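Local coordinates for DUF3863 domain-containing protein (Parabacteroides distasonis, PDB 3LM3) that is of unknown function but probably acts on carbohydrates, as a glycoside hydrolase or a deacetylase, at residues His43-Val48 and Val291-Lys296; Arg57-Ala62 and Asp301-Trp306; Glu248-Trp253 and Leu257-Val262; Gln289-His292 and Leu298-Asp301. All coordinates share one frame; numbering follows the deposited sequence. Where two conformers were deposited one is given.

Contact 1 of 4, residues His43-Val48 and Val291-Lys296; sequences HPRDEV and VHEFGK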
loop_
_atom_site.group_PDB
_atom_site.type_symbol
_atom_site.label_atom_id
_atom_site.label_comp_id
_atom_site.label_asym_id
_atom_site.label_seq_id
_atom_site.Cartn_x
_atom_site.Cartn_y
_atom_site.Cartn_z
ATOM N N HIS A 43 15.680 -8.545 -10.597
ATOM C CA HIS A 43 15.403 -9.973 -10.437
ATOM C C HIS A 43 15.566 -10.622 -11.791
ATOM O O HIS A 43 15.074 -10.096 -12.793
ATOM C CB HIS A 43 13.973 -10.144 -9.954
ATOM C CG HIS A 43 13.674 -11.513 -9.443
ATOM N ND1 HIS A 43 13.700 -12.631 -10.251
ATOM C CD2 HIS A 43 13.367 -11.947 -8.199
ATOM C CE1 HIS A 43 13.422 -13.698 -9.517
ATOM N NE2 HIS A 43 13.200 -13.308 -8.274
ATOM N N PRO A 44 16.259 -11.768 -11.867
ATOM C CA PRO A 44 16.598 -12.353 -13.155
ATOM C C PRO A 44 15.515 -13.154 -13.884
ATOM O O PRO A 44 15.692 -13.496 -15.050
ATOM C CB PRO A 44 17.777 -13.298 -12.807
ATOM C CG PRO A 44 17.570 -13.624 -11.439
ATOM C CD PRO A 44 16.927 -12.462 -10.754
ATOM N N ARG A 45 14.392 -13.410 -13.225
ATOM C CA ARG A 45 13.393 -14.296 -13.811
ATOM C C ARG A 45 12.709 -13.706 -15.049
ATOM O O ARG A 45 12.116 -12.632 -14.989
ATOM C CB ARG A 45 12.334 -14.667 -12.786
ATOM C CG ARG A 45 11.249 -15.599 -13.349
ATOM C CD ARG A 45 10.021 -15.492 -12.498
ATOM N NE ARG A 45 10.226 -16.024 -11.162
ATOM C CZ ARG A 45 9.526 -15.686 -10.090
ATOM N NH1 ARG A 45 8.593 -14.736 -10.130
ATOM N NH2 ARG A 45 9.788 -16.289 -8.932
ATOM N N ASP A 46 12.748 -14.438 -16.148
ATOM C CA ASP A 46 12.070 -14.083 -17.392
ATOM C C ASP A 46 10.621 -14.567 -17.296
ATOM O O ASP A 46 10.368 -15.777 -17.262
ATOM C CB ASP A 46 12.785 -14.732 -18.566
ATOM C CG ASP A 46 12.099 -14.515 -19.898
ATOM O OD1 ASP A 46 11.004 -13.941 -19.980
ATOM O OD2 ASP A 46 12.652 -14.935 -20.950
ATOM N N GLU A 47 9.671 -13.628 -17.217
ATOM C CA GLU A 47 8.256 -13.958 -17.068
ATOM C C GLU A 47 7.422 -13.742 -18.321
ATOM O O GLU A 47 6.182 -13.698 -18.230
ATOM C CB GLU A 47 7.655 -13.158 -15.907
ATOM C CG GLU A 47 8.181 -13.537 -14.540
ATOM C CD GLU A 47 7.535 -12.755 -13.440
ATOM O OE1 GLU A 47 7.053 -11.627 -13.727
ATOM O OE2 GLU A 47 7.484 -13.186 -12.274
ATOM N N VAL A 48 8.045 -13.613 -19.496
ATOM C CA VAL A 48 7.276 -13.455 -20.711
ATOM C C VAL A 48 6.194 -14.526 -20.852
ATOM O O VAL A 48 5.043 -14.216 -21.129
ATOM C CB VAL A 48 8.204 -13.377 -21.935
ATOM C CG1 VAL A 48 7.411 -13.529 -23.217
ATOM C CG2 VAL A 48 9.004 -12.057 -21.872
ATOM N N VAL A 291 -1.078 -16.330 -11.658
ATOM C CA VAL A 291 -1.868 -17.388 -12.333
ATOM C C VAL A 291 -0.917 -18.468 -12.859
ATOM O O VAL A 291 -1.175 -19.667 -12.709
ATOM C CB VAL A 291 -2.744 -16.796 -13.467
ATOM C CG1 VAL A 291 -3.193 -17.852 -14.463
ATOM C CG2 VAL A 291 -3.904 -15.991 -12.875
ATOM N N HIS A 292 0.190 -18.052 -13.458
ATOM C CA HIS A 292 1.194 -19.007 -13.960
ATOM C C HIS A 292 1.989 -19.647 -12.818
ATOM O O HIS A 292 2.262 -20.872 -12.831
ATOM C CB HIS A 292 2.171 -18.315 -14.901
ATOM C CG HIS A 292 3.037 -19.258 -15.665
ATOM N ND1 HIS A 292 2.591 -19.885 -16.802
ATOM C CD2 HIS A 292 4.315 -19.672 -15.477
ATOM C CE1 HIS A 292 3.552 -20.657 -17.280
ATOM N NE2 HIS A 292 4.607 -20.539 -16.497
ATOM N N GLU A 293 2.386 -18.856 -11.828
ATOM C CA GLU A 293 3.254 -19.378 -10.764
ATOM C C GLU A 293 2.542 -20.420 -9.896
ATOM O O GLU A 293 3.145 -21.426 -9.483
ATOM C CB GLU A 293 3.793 -18.251 -9.895
ATOM C CG GLU A 293 4.902 -18.724 -8.971
ATOM C CD GLU A 293 5.718 -17.630 -8.329
ATOM O OE1 GLU A 293 5.444 -16.424 -8.510
ATOM O OE2 GLU A 293 6.667 -18.014 -7.572
ATOM N N PHE A 294 1.265 -20.191 -9.624
ATOM C CA PHE A 294 0.513 -20.977 -8.633
ATOM C C PHE A 294 -0.671 -21.748 -9.159
ATOM O O PHE A 294 -1.197 -22.606 -8.461
ATOM C CB PHE A 294 0.057 -20.057 -7.503
ATOM C CG PHE A 294 1.187 -19.343 -6.828
ATOM C CD1 PHE A 294 2.186 -20.059 -6.160
ATOM C CD2 PHE A 294 1.331 -17.981 -6.907
ATOM C CE1 PHE A 294 3.249 -19.396 -5.548
ATOM C CE2 PHE A 294 2.403 -17.329 -6.283
ATOM C CZ PHE A 294 3.368 -18.056 -5.627
ATOM N N GLY A 295 -1.092 -21.470 -10.374
ATOM C CA GLY A 295 -2.178 -22.164 -11.034
ATOM C C GLY A 295 -3.379 -21.262 -11.221
ATOM O O GLY A 295 -3.751 -20.506 -10.297
ATOM N N LYS A 296 -4.016 -21.356 -12.378
ATOM C CA LYS A 296 -5.110 -20.481 -12.712
ATOM C C LYS A 296 -6.313 -20.699 -11.797
ATOM O O LYS A 296 -6.897 -19.731 -11.305
ATOM C CB LYS A 296 -5.501 -20.642 -14.183
ATOM C CG LYS A 296 -6.644 -19.794 -14.626
ATOM C CD LYS A 296 -6.871 -19.963 -16.152
ATOM C CE LYS A 296 -8.283 -20.385 -16.473
ATOM N NZ LYS A 296 -8.430 -20.639 -17.947
HETATM O O HOH W 1 8.302 -16.343 -6.449
HETATM O O HOH W 2 7.292 -13.998 -7.812
#
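R45 and E293 belong to a salt-bridge network formed where the loop 43-48 meets the short helix 290-294 near the surface, with E47 as its buried member. The direct charge pairing between R45 and E293 is loose. R45 NH2 lies 3.8 Å from E293 OE2, a long ion pair: the oxygen sits well out of the guanidinium plane, no N-H points at it, and the two planar groups are turned 75° apart. Two waters in the plane of the guanidinium do the actual bonding. E293 extends its carboxylate to them, with CG anti to the backbone N (chi1 -169°). Water 1 accepts from R45 NH2 and donates to E293 OE2, which it approaches to 2.6 Å. Water 2 does the same between R45 NH1 and E293 OE1, with 3.1 Å to the carboxylate.

Direct hydrogen bonding is left to neighbours. R45 NH1 reaches E47 OE2 at 2.9 Å, in the guanidinium plane and nearly head-on to the oxygen. Q289 NE2 bonds to both E47 OE2 and E293 OE1, and R30 pairs with E47 OE1. The two acids, 5.4 Å apart from E47 OE2 to E293 OE1, therefore share donors that probably offset their mutual repulsion.

The loop is shaped by its own bonds. An Asx turn joins V48 N to D46 OD1, and R45 N donates to H43 ND1 at 3.2 Å, only 3° out of the imidazole plane.

Contact 2 of 4, residues Arg57-Ala62 and Asp301-Trp306; sequences RALREA and DAMKMW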
loop_
_atom_site.group_PDB
_atom_site.type_symbol
_atom_site.label_atom_id
_atom_site.label_comp_id
_atom_site.label_asym_id
_atom_site.label_seq_id
_atom_site.Cartn_x
_atom_site.Cartn_y
_atom_site.Cartn_z
ATOM N N ARG A 57 -7.409 -12.133 -18.452
ATOM C CA ARG A 57 -8.873 -12.117 -18.602
ATOM C C ARG A 57 -9.534 -12.955 -17.495
ATOM O O ARG A 57 -10.514 -12.548 -16.892
ATOM C CB ARG A 57 -9.253 -12.641 -19.978
ATOM C CG ARG A 57 -10.760 -12.726 -20.209
ATOM C CD ARG A 57 -11.074 -13.054 -21.694
ATOM N NE ARG A 57 -10.271 -14.181 -22.167
ATOM C CZ ARG A 57 -9.733 -14.324 -23.390
ATOM N NH1 ARG A 57 -9.898 -13.412 -24.358
ATOM N NH2 ARG A 57 -8.993 -15.410 -23.648
ATOM N N ALA A 58 -8.973 -14.128 -17.205
ATOM C CA ALA A 58 -9.544 -14.963 -16.174
ATOM C C ALA A 58 -9.492 -14.271 -14.817
ATOM O O ALA A 58 -10.437 -14.350 -14.045
ATOM C CB ALA A 58 -8.794 -16.298 -16.110
ATOM N N LEU A 59 -8.383 -13.605 -14.519
ATOM C CA LEU A 59 -8.264 -12.926 -13.251
ATOM C C LEU A 59 -9.261 -11.767 -13.151
ATOM O O LEU A 59 -9.883 -11.579 -12.095
ATOM C CB LEU A 59 -6.795 -12.479 -13.056
ATOM C CG LEU A 59 -6.405 -12.076 -11.650
ATOM C CD1 LEU A 59 -6.610 -13.214 -10.658
ATOM C CD2 LEU A 59 -4.908 -11.639 -11.684
ATOM N N ARG A 60 -9.437 -10.999 -14.239
ATOM C CA ARG A 60 -10.419 -9.901 -14.257
ATOM C C ARG A 60 -11.851 -10.415 -14.101
ATOM O O ARG A 60 -12.648 -9.807 -13.429
ATOM C CB ARG A 60 -10.304 -9.047 -15.526
ATOM C CG ARG A 60 -11.219 -7.804 -15.710
ATOM C CD ARG A 60 -10.984 -6.925 -14.587
ATOM N NE ARG A 60 -11.680 -5.635 -14.520
ATOM C CZ ARG A 60 -12.918 -5.427 -14.092
ATOM N NH1 ARG A 60 -13.763 -6.442 -13.916
ATOM N NH2 ARG A 60 -13.289 -4.207 -13.810
ATOM N N GLU A 61 -12.159 -11.520 -14.757
ATOM C CA GLU A 61 -13.470 -12.128 -14.642
ATOM C C GLU A 61 -13.747 -12.616 -13.220
ATOM O O GLU A 61 -14.843 -12.460 -12.693
ATOM C CB GLU A 61 -13.615 -13.220 -15.730
ATOM C CG GLU A 61 -13.650 -12.547 -17.143
ATOM C CD GLU A 61 -13.778 -13.446 -18.365
ATOM O OE1 GLU A 61 -13.469 -14.647 -18.255
ATOM O OE2 GLU A 61 -14.153 -12.882 -19.447
ATOM N N ALA A 62 -12.718 -13.156 -12.564
ATOM C CA ALA A 62 -12.841 -13.562 -11.178
ATOM C C ALA A 62 -13.188 -12.348 -10.292
ATOM O O ALA A 62 -14.064 -12.403 -9.419
ATOM C CB ALA A 62 -11.545 -14.253 -10.705
ATOM N N ASP A 301 -9.863 -18.767 -7.976
ATOM C CA ASP A 301 -10.737 -19.080 -6.844
ATOM C C ASP A 301 -10.460 -18.152 -5.656
ATOM O O ASP A 301 -11.379 -17.711 -4.988
ATOM C CB ASP A 301 -10.577 -20.540 -6.380
ATOM C CG ASP A 301 -11.249 -21.540 -7.305
ATOM O OD1 ASP A 301 -12.020 -21.151 -8.216
ATOM O OD2 ASP A 301 -10.963 -22.743 -7.111
ATOM N N ALA A 302 -9.195 -17.861 -5.391
ATOM C CA ALA A 302 -8.853 -16.952 -4.315
ATOM C C ALA A 302 -9.426 -15.555 -4.562
ATOM O O ALA A 302 -9.973 -14.910 -3.646
ATOM C CB ALA A 302 -7.314 -16.885 -4.144
HETATM N N MSE A 303 -9.308 -15.074 -5.802
HETATM C CA MSE A 303 -9.838 -13.748 -6.140
HETATM C C MSE A 303 -11.344 -13.718 -5.955
HETATM O O MSE A 303 -11.878 -12.784 -5.370
HETATM C CB MSE A 303 -9.497 -13.439 -7.595
HETATM C CG MSE A 303 -10.089 -12.144 -8.130
HETATM SE SE MSE A 303 -9.356 -10.526 -7.318
HETATM C CE MSE A 303 -7.686 -10.432 -8.313
ATOM N N LYS A 304 -12.046 -14.730 -6.470
ATOM C CA LYS A 304 -13.494 -14.821 -6.315
ATOM C C LYS A 304 -13.883 -14.844 -4.832
ATOM O O LYS A 304 -14.847 -14.188 -4.413
ATOM C CB LYS A 304 -14.042 -16.082 -7.016
ATOM C CG LYS A 304 -13.924 -16.087 -8.530
ATOM C CD LYS A 304 -14.401 -17.432 -9.129
ATOM C CE LYS A 304 -14.196 -17.486 -10.652
ATOM N NZ LYS A 304 -14.545 -18.827 -11.217
HETATM N N MSE A 305 -13.144 -15.608 -4.033
HETATM C CA MSE A 305 -13.448 -15.753 -2.632
HETATM C C MSE A 305 -13.301 -14.402 -1.899
HETATM O O MSE A 305 -14.160 -13.986 -1.104
HETATM C CB MSE A 305 -12.499 -16.790 -2.037
HETATM C CG MSE A 305 -12.994 -17.399 -0.804
HETATM SE SE MSE A 305 -11.828 -18.804 -0.204
HETATM C CE MSE A 305 -12.638 -20.274 -1.203
ATOM N N TRP A 306 -12.188 -13.726 -2.189
ATOM C CA TRP A 306 -11.895 -12.454 -1.599
ATOM C C TRP A 306 -13.003 -11.444 -1.893
ATOM O O TRP A 306 -13.561 -10.809 -0.978
ATOM C CB TRP A 306 -10.539 -11.943 -2.114
ATOM C CG TRP A 306 -10.228 -10.525 -1.645
ATOM C CD1 TRP A 306 -10.437 -9.972 -0.391
ATOM C CD2 TRP A 306 -9.635 -9.500 -2.437
ATOM N NE1 TRP A 306 -10.016 -8.678 -0.379
ATOM C CE2 TRP A 306 -9.534 -8.343 -1.627
ATOM C CE3 TRP A 306 -9.214 -9.437 -3.773
ATOM C CZ2 TRP A 306 -8.992 -7.150 -2.098
ATOM C CZ3 TRP A 306 -8.686 -8.243 -4.232
ATOM C CH2 TRP A 306 -8.607 -7.113 -3.411
#
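A62 and M303 meet with no polar bond between them, and the shortest sound polar bonds here are the helices' own: 2.9 Å from E61 N to R57 O on one side and likewise from M305 N to D301 O on the other. A62 O is also taken up, by the hydroxyl of T65, just past the helix end. With the backbone satisfied this way, what passes between helices 53-64 and 296-313 is apolar.

The two axes run nearly parallel, 20° apart, and approach to 8.7 Å, a spacing in keeping with the small side chain of A62. Its CB points at the other helix and touches M303 CG at 3.6 Å. In one of its two conformers K304 also brings CG to 3.7 Å from A62 CB, a less certain contact in which the aliphatic part of the lysine flanks the methyl on the exposed side.

M303, present as selenomethionine, leaves its helix with CG anti to the backbone N (chi1 175°) and then bends at both following torsions. That curl brings its terminal CE to the L59 isobutyl group, 3.8 Å from L59 CD1, the two side chains crossing at about a right angle. Beneath them lies strand 21-29: L59 rests on I27 and M303 on L25. Two parallel helices covering one strand of a parallel sheet fit the outer layer of a beta/alpha barrel.

Since only hydrocarbon groups meet in the interior of this seam, it is held by close fit and exclusion of water, not by directed bonds.

Contact 3 of 4, residues Glu248-Trp253 and Leu257-Val262; sequences ETYKGW and LGHREV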
loop_
_atom_site.group_PDB
_atom_site.type_symbol
_atom_site.label_atom_id
_atom_site.label_comp_id
_atom_site.label_asym_id
_atom_site.label_seq_id
_atom_site.Cartn_x
_atom_site.Cartn_y
_atom_site.Cartn_z
ATOM N N GLU A 248 0.747 -14.431 1.228
ATOM C CA GLU A 248 0.919 -14.846 2.621
ATOM C C GLU A 248 -0.342 -15.423 3.247
ATOM O O GLU A 248 -0.335 -15.819 4.426
ATOM C CB GLU A 248 1.420 -13.668 3.461
ATOM C CG GLU A 248 2.727 -13.089 3.002
ATOM C CD GLU A 248 2.657 -12.131 1.838
ATOM O OE1 GLU A 248 1.558 -11.709 1.448
ATOM O OE2 GLU A 248 3.764 -11.812 1.308
ATOM N N THR A 249 -1.428 -15.477 2.470
ATOM C CA THR A 249 -2.727 -15.905 2.982
ATOM C C THR A 249 -3.311 -17.010 2.100
ATOM O O THR A 249 -3.055 -18.187 2.333
ATOM C CB THR A 249 -3.702 -14.704 3.149
ATOM O OG1 THR A 249 -3.901 -14.037 1.883
ATOM C CG2 THR A 249 -3.161 -13.728 4.186
ATOM N N TYR A 250 -4.073 -16.654 1.067
ATOM C CA TYR A 250 -4.644 -17.649 0.175
ATOM C C TYR A 250 -3.631 -18.699 -0.318
ATOM O O TYR A 250 -3.914 -19.906 -0.282
ATOM C CB TYR A 250 -5.294 -16.973 -1.040
ATOM C CG TYR A 250 -6.529 -16.189 -0.678
ATOM C CD1 TYR A 250 -7.698 -16.832 -0.312
ATOM C CD2 TYR A 250 -6.546 -14.801 -0.732
ATOM C CE1 TYR A 250 -8.822 -16.106 0.045
ATOM C CE2 TYR A 250 -7.702 -14.064 -0.375
ATOM C CZ TYR A 250 -8.823 -14.713 0.002
ATOM O OH TYR A 250 -9.911 -13.957 0.382
ATOM N N LYS A 251 -2.462 -18.253 -0.759
ATOM C CA LYS A 251 -1.430 -19.166 -1.273
ATOM C C LYS A 251 -0.718 -19.856 -0.105
ATOM O O LYS A 251 -0.747 -21.069 -0.003
ATOM C CB LYS A 251 -0.482 -18.411 -2.186
ATOM C CG LYS A 251 0.436 -19.273 -3.038
ATOM C CD LYS A 251 1.614 -19.829 -2.295
ATOM C CE LYS A 251 2.642 -18.813 -1.828
ATOM N NZ LYS A 251 3.892 -19.528 -1.320
ATOM N N GLY A 252 -0.111 -19.084 0.793
ATOM C CA GLY A 252 0.679 -19.687 1.870
ATOM C C GLY A 252 -0.064 -20.570 2.853
ATOM O O GLY A 252 0.479 -21.577 3.356
ATOM N N TRP A 253 -1.318 -20.214 3.142
ATOM C CA TRP A 253 -2.100 -20.974 4.102
ATOM C C TRP A 253 -3.134 -21.896 3.452
ATOM O O TRP A 253 -3.775 -22.662 4.154
ATOM C CB TRP A 253 -2.828 -20.020 5.028
ATOM C CG TRP A 253 -1.981 -19.207 5.946
ATOM C CD1 TRP A 253 -0.610 -19.086 5.964
ATOM C CD2 TRP A 253 -2.460 -18.393 7.016
ATOM N NE1 TRP A 253 -0.224 -18.294 7.000
ATOM C CE2 TRP A 253 -1.345 -17.830 7.646
ATOM C CE3 TRP A 253 -3.734 -18.108 7.517
ATOM C CZ2 TRP A 253 -1.454 -16.999 8.747
ATOM C CZ3 TRP A 253 -3.847 -17.286 8.613
ATOM C CH2 TRP A 253 -2.727 -16.722 9.208
ATOM N N LEU A 257 -8.131 -21.176 5.233
ATOM C CA LEU A 257 -7.528 -20.436 6.332
ATOM C C LEU A 257 -7.060 -19.059 5.885
ATOM O O LEU A 257 -7.200 -18.080 6.595
ATOM C CB LEU A 257 -6.360 -21.211 6.960
ATOM C CG LEU A 257 -6.806 -22.484 7.693
ATOM C CD1 LEU A 257 -5.601 -23.279 8.220
ATOM C CD2 LEU A 257 -7.754 -22.190 8.853
ATOM N N GLY A 258 -6.478 -18.988 4.695
ATOM C CA GLY A 258 -6.061 -17.702 4.152
ATOM C C GLY A 258 -7.192 -16.699 4.088
ATOM O O GLY A 258 -7.040 -15.533 4.471
ATOM N N HIS A 259 -8.344 -17.156 3.611
ATOM C CA HIS A 259 -9.497 -16.290 3.503
ATOM C C HIS A 259 -9.869 -15.650 4.844
ATOM O O HIS A 259 -10.179 -14.473 4.908
ATOM C CB HIS A 259 -10.677 -17.076 2.964
ATOM C CG HIS A 259 -11.886 -16.251 2.733
ATOM N ND1 HIS A 259 -11.920 -15.235 1.800
ATOM C CD2 HIS A 259 -13.088 -16.257 3.352
ATOM C CE1 HIS A 259 -13.121 -14.669 1.843
ATOM N NE2 HIS A 259 -13.850 -15.274 2.766
ATOM N N ARG A 260 -9.812 -16.450 5.910
ATOM C CA ARG A 260 -10.175 -15.960 7.221
ATOM C C ARG A 260 -9.242 -14.818 7.653
ATOM O O ARG A 260 -9.690 -13.835 8.256
ATOM C CB ARG A 260 -10.137 -17.082 8.257
ATOM C CG ARG A 260 -11.307 -18.037 8.162
ATOM C CD ARG A 260 -11.162 -19.127 9.204
ATOM N NE ARG A 260 -12.347 -19.981 9.337
ATOM C CZ ARG A 260 -12.618 -21.042 8.593
ATOM N NH1 ARG A 260 -11.791 -21.450 7.625
ATOM N NH2 ARG A 260 -13.740 -21.714 8.850
ATOM N N GLU A 261 -7.947 -14.930 7.357
ATOM C CA GLU A 261 -7.005 -13.865 7.722
ATOM C C GLU A 261 -7.253 -12.595 6.893
ATOM O O GLU A 261 -7.171 -11.487 7.407
ATOM C CB GLU A 261 -5.581 -14.362 7.584
ATOM C CG GLU A 261 -4.512 -13.312 7.808
ATOM C CD GLU A 261 -4.514 -12.627 9.149
ATOM O OE1 GLU A 261 -5.089 -13.147 10.131
ATOM O OE2 GLU A 261 -3.871 -11.539 9.199
ATOM N N VAL A 262 -7.579 -12.765 5.609
ATOM C CA VAL A 262 -7.910 -11.613 4.748
ATOM C C VAL A 262 -9.167 -10.902 5.256
ATOM O O VAL A 262 -9.167 -9.673 5.373
ATOM C CB VAL A 262 -8.059 -12.048 3.286
ATOM C CG1 VAL A 262 -8.478 -10.880 2.417
ATOM C CG2 VAL A 262 -6.714 -12.598 2.780
HETATM O O HOH W 3 -6.482 -23.362 4.240
#
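Y250 reaches across an antiparallel pair of helices, 247-253 and 255-277, whose axes here come within 7.2 Å. From CB the side chain sets off with CG anti to the carbonyl carbon (chi1 -68°), which carries the ring alongside H259. CD1 passes H259 N; CE1 comes to 3.5 Å from H259 CA. On the other side of the ring CE2 meets V262 CG2 at 3.6 Å. At the tip OH shares a 2.8 Å hydrogen bond with H259 ND1, at the imidazole edge, and either could be the donor. A phenylalanine here would probably leave H259 ND1 without its mate and the imidazole freer to turn.

The close approach depends on G258, whose CA lies 3.5 Å from T249 C; a CB there would clash with the T249-Y250 backbone. T249 CG2 packs on E261 CG, while its OG1 bonds to G245 O. Further along, W253 lays CZ3 against E261 CB at 3.6 Å, and water 3 bridges W253 O to L257 N.

The hairpin is thus apolar in the main, with one tyrosine-histidine bond that probably keeps the imidazole's rotation fixed.

Contact 4 of 4, residues Gln289-His292 and Leu298-Asp301; sequences QMVH and LICD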
loop_
_atom_site.group_PDB
_atom_site.type_symbol
_atom_site.label_atom_id
_atom_site.label_comp_id
_atom_site.label_asym_id
_atom_site.label_seq_id
_atom_site.Cartn_x
_atom_site.Cartn_y
_atom_site.Cartn_z
ATOM N N GLN A 289 1.129 -12.515 -12.987
ATOM C CA GLN A 289 1.940 -13.725 -13.131
ATOM C C GLN A 289 1.617 -14.796 -12.095
ATOM O O GLN A 289 2.056 -15.954 -12.246
ATOM C CB GLN A 289 3.432 -13.400 -13.135
ATOM C CG GLN A 289 4.018 -12.700 -11.909
ATOM C CD GLN A 289 4.150 -13.576 -10.683
ATOM O OE1 GLN A 289 3.355 -13.492 -9.770
ATOM N NE2 GLN A 289 5.172 -14.444 -10.660
HETATM N N MSE A 290 0.851 -14.461 -11.058
HETATM C CA MSE A 290 0.503 -15.463 -10.038
HETATM C C MSE A 290 -0.294 -16.605 -10.625
HETATM O O MSE A 290 -0.205 -17.767 -10.144
HETATM C CB MSE A 290 -0.274 -14.857 -8.863
HETATM C CG MSE A 290 0.573 -14.066 -7.923
HETATM SE SE MSE A 290 -0.286 -13.439 -6.329
HETATM C CE MSE A 290 -1.887 -12.766 -7.194
ATOM N N VAL A 291 -1.078 -16.330 -11.658
ATOM C CA VAL A 291 -1.868 -17.388 -12.333
ATOM C C VAL A 291 -0.917 -18.468 -12.859
ATOM O O VAL A 291 -1.175 -19.667 -12.709
ATOM C CB VAL A 291 -2.744 -16.796 -13.467
ATOM C CG1 VAL A 291 -3.193 -17.852 -14.463
ATOM C CG2 VAL A 291 -3.904 -15.991 -12.875
ATOM N N HIS A 292 0.190 -18.052 -13.458
ATOM C CA HIS A 292 1.194 -19.007 -13.960
ATOM C C HIS A 292 1.989 -19.647 -12.818
ATOM O O HIS A 292 2.262 -20.872 -12.831
ATOM C CB HIS A 292 2.171 -18.315 -14.901
ATOM C CG HIS A 292 3.037 -19.258 -15.665
ATOM N ND1 HIS A 292 2.591 -19.885 -16.802
ATOM C CD2 HIS A 292 4.315 -19.672 -15.477
ATOM C CE1 HIS A 292 3.552 -20.657 -17.280
ATOM N NE2 HIS A 292 4.607 -20.539 -16.497
ATOM N N LEU A 298 -6.539 -22.048 -8.692
ATOM C CA LEU A 298 -6.254 -21.611 -7.328
ATOM C C LEU A 298 -6.338 -20.088 -7.198
ATOM O O LEU A 298 -7.001 -19.587 -6.292
ATOM C CB LEU A 298 -4.901 -22.134 -6.869
ATOM C CG LEU A 298 -4.520 -21.753 -5.435
ATOM C CD1 LEU A 298 -5.391 -22.465 -4.393
ATOM C CD2 LEU A 298 -3.050 -22.039 -5.149
ATOM N N ILE A 299 -5.659 -19.350 -8.077
ATOM C CA ILE A 299 -5.576 -17.903 -7.943
ATOM C C ILE A 299 -6.911 -17.253 -8.300
ATOM O O ILE A 299 -7.346 -16.341 -7.609
ATOM C CB ILE A 299 -4.364 -17.347 -8.740
ATOM C CG1 ILE A 299 -3.069 -17.918 -8.148
ATOM C CG2 ILE A 299 -4.317 -15.814 -8.754
ATOM C CD1 ILE A 299 -2.835 -17.530 -6.701
ATOM N N CYS A 300 -7.569 -17.740 -9.338
ATOM C CA CYS A 300 -8.906 -17.227 -9.640
ATOM C C CYS A 300 -9.926 -17.563 -8.556
ATOM O O CYS A 300 -10.777 -16.712 -8.230
ATOM C CB CYS A 300 -9.350 -17.663 -11.023
ATOM S SG CYS A 300 -8.429 -16.892 -12.376
ATOM N N ASP A 301 -9.863 -18.767 -7.976
ATOM C CA ASP A 301 -10.737 -19.080 -6.844
ATOM C C ASP A 301 -10.460 -18.152 -5.656
ATOM O O ASP A 301 -11.379 -17.711 -4.988
ATOM C CB ASP A 301 -10.577 -20.540 -6.380
ATOM C CG ASP A 301 -11.249 -21.540 -7.305
ATOM O OD1 ASP A 301 -12.020 -21.151 -8.216
ATOM O OD2 ASP A 301 -10.963 -22.743 -7.111
#
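The flat group at the centre is the M290-V291 peptide, and I299 CG1 sits over one of its faces at the carbonyl end, 3.5 Å from M290 O and 3.9 Å from M290 C. Two other flat groups of the segment 289-292 look elsewhere. The Q289 amide turns away toward the loop 43-48, and the H292 ring meets that of W50 with the planes about 35° apart.

I299 therefore does the work for its helix, and its two branches divide the task. CG1, anti to the carbonyl carbon (chi1 -63°), goes over the peptide. CG2, anti to the backbone N, touches both M290 CB at 4.2 Å and V291 CG2 at 4.1 Å. M290, a selenomethionine, crosses I299 at about a right angle in one of its two conformers. The distances are comfortable van der Waals ones, with no strain evident.

Behind I299 the same side chain touches L59 of helix 53-64, and C300 beside it lies on A58 and A62 of that helix. An alanine in place of I299 would keep no branch beyond CB and would probably open a gap over the M290 carbonyl and beside the side chains of M290 and V291.

The short helix 290-294, after strand 280-287, packs on the start of helix 296-313, with a turn at G295 between them: a strand-to-helix connection of a parallel beta/alpha fold.

How the contacts relate
Contact 1 is the surface member of the set, and the other three are buried. Its chemistry follows from that place: charges, waters and one long ion pair, against the apolar packing of contacts 2 and 4. Contact 3 is mixed, adding a tyrosine-histidine hydrogen bond. Helix 296-313 serves both contacts 2 and 4, whose centres lie about 8 Å apart, while helix 290-294 serves contacts 1 and 4, so contact 4 joins the surface network to the interior. Contact 3, a hairpin nested in the chain between the segments of contacts 1 and 2, packs Y250, H259 and V262 against A302, M305 and W306 of contact 2.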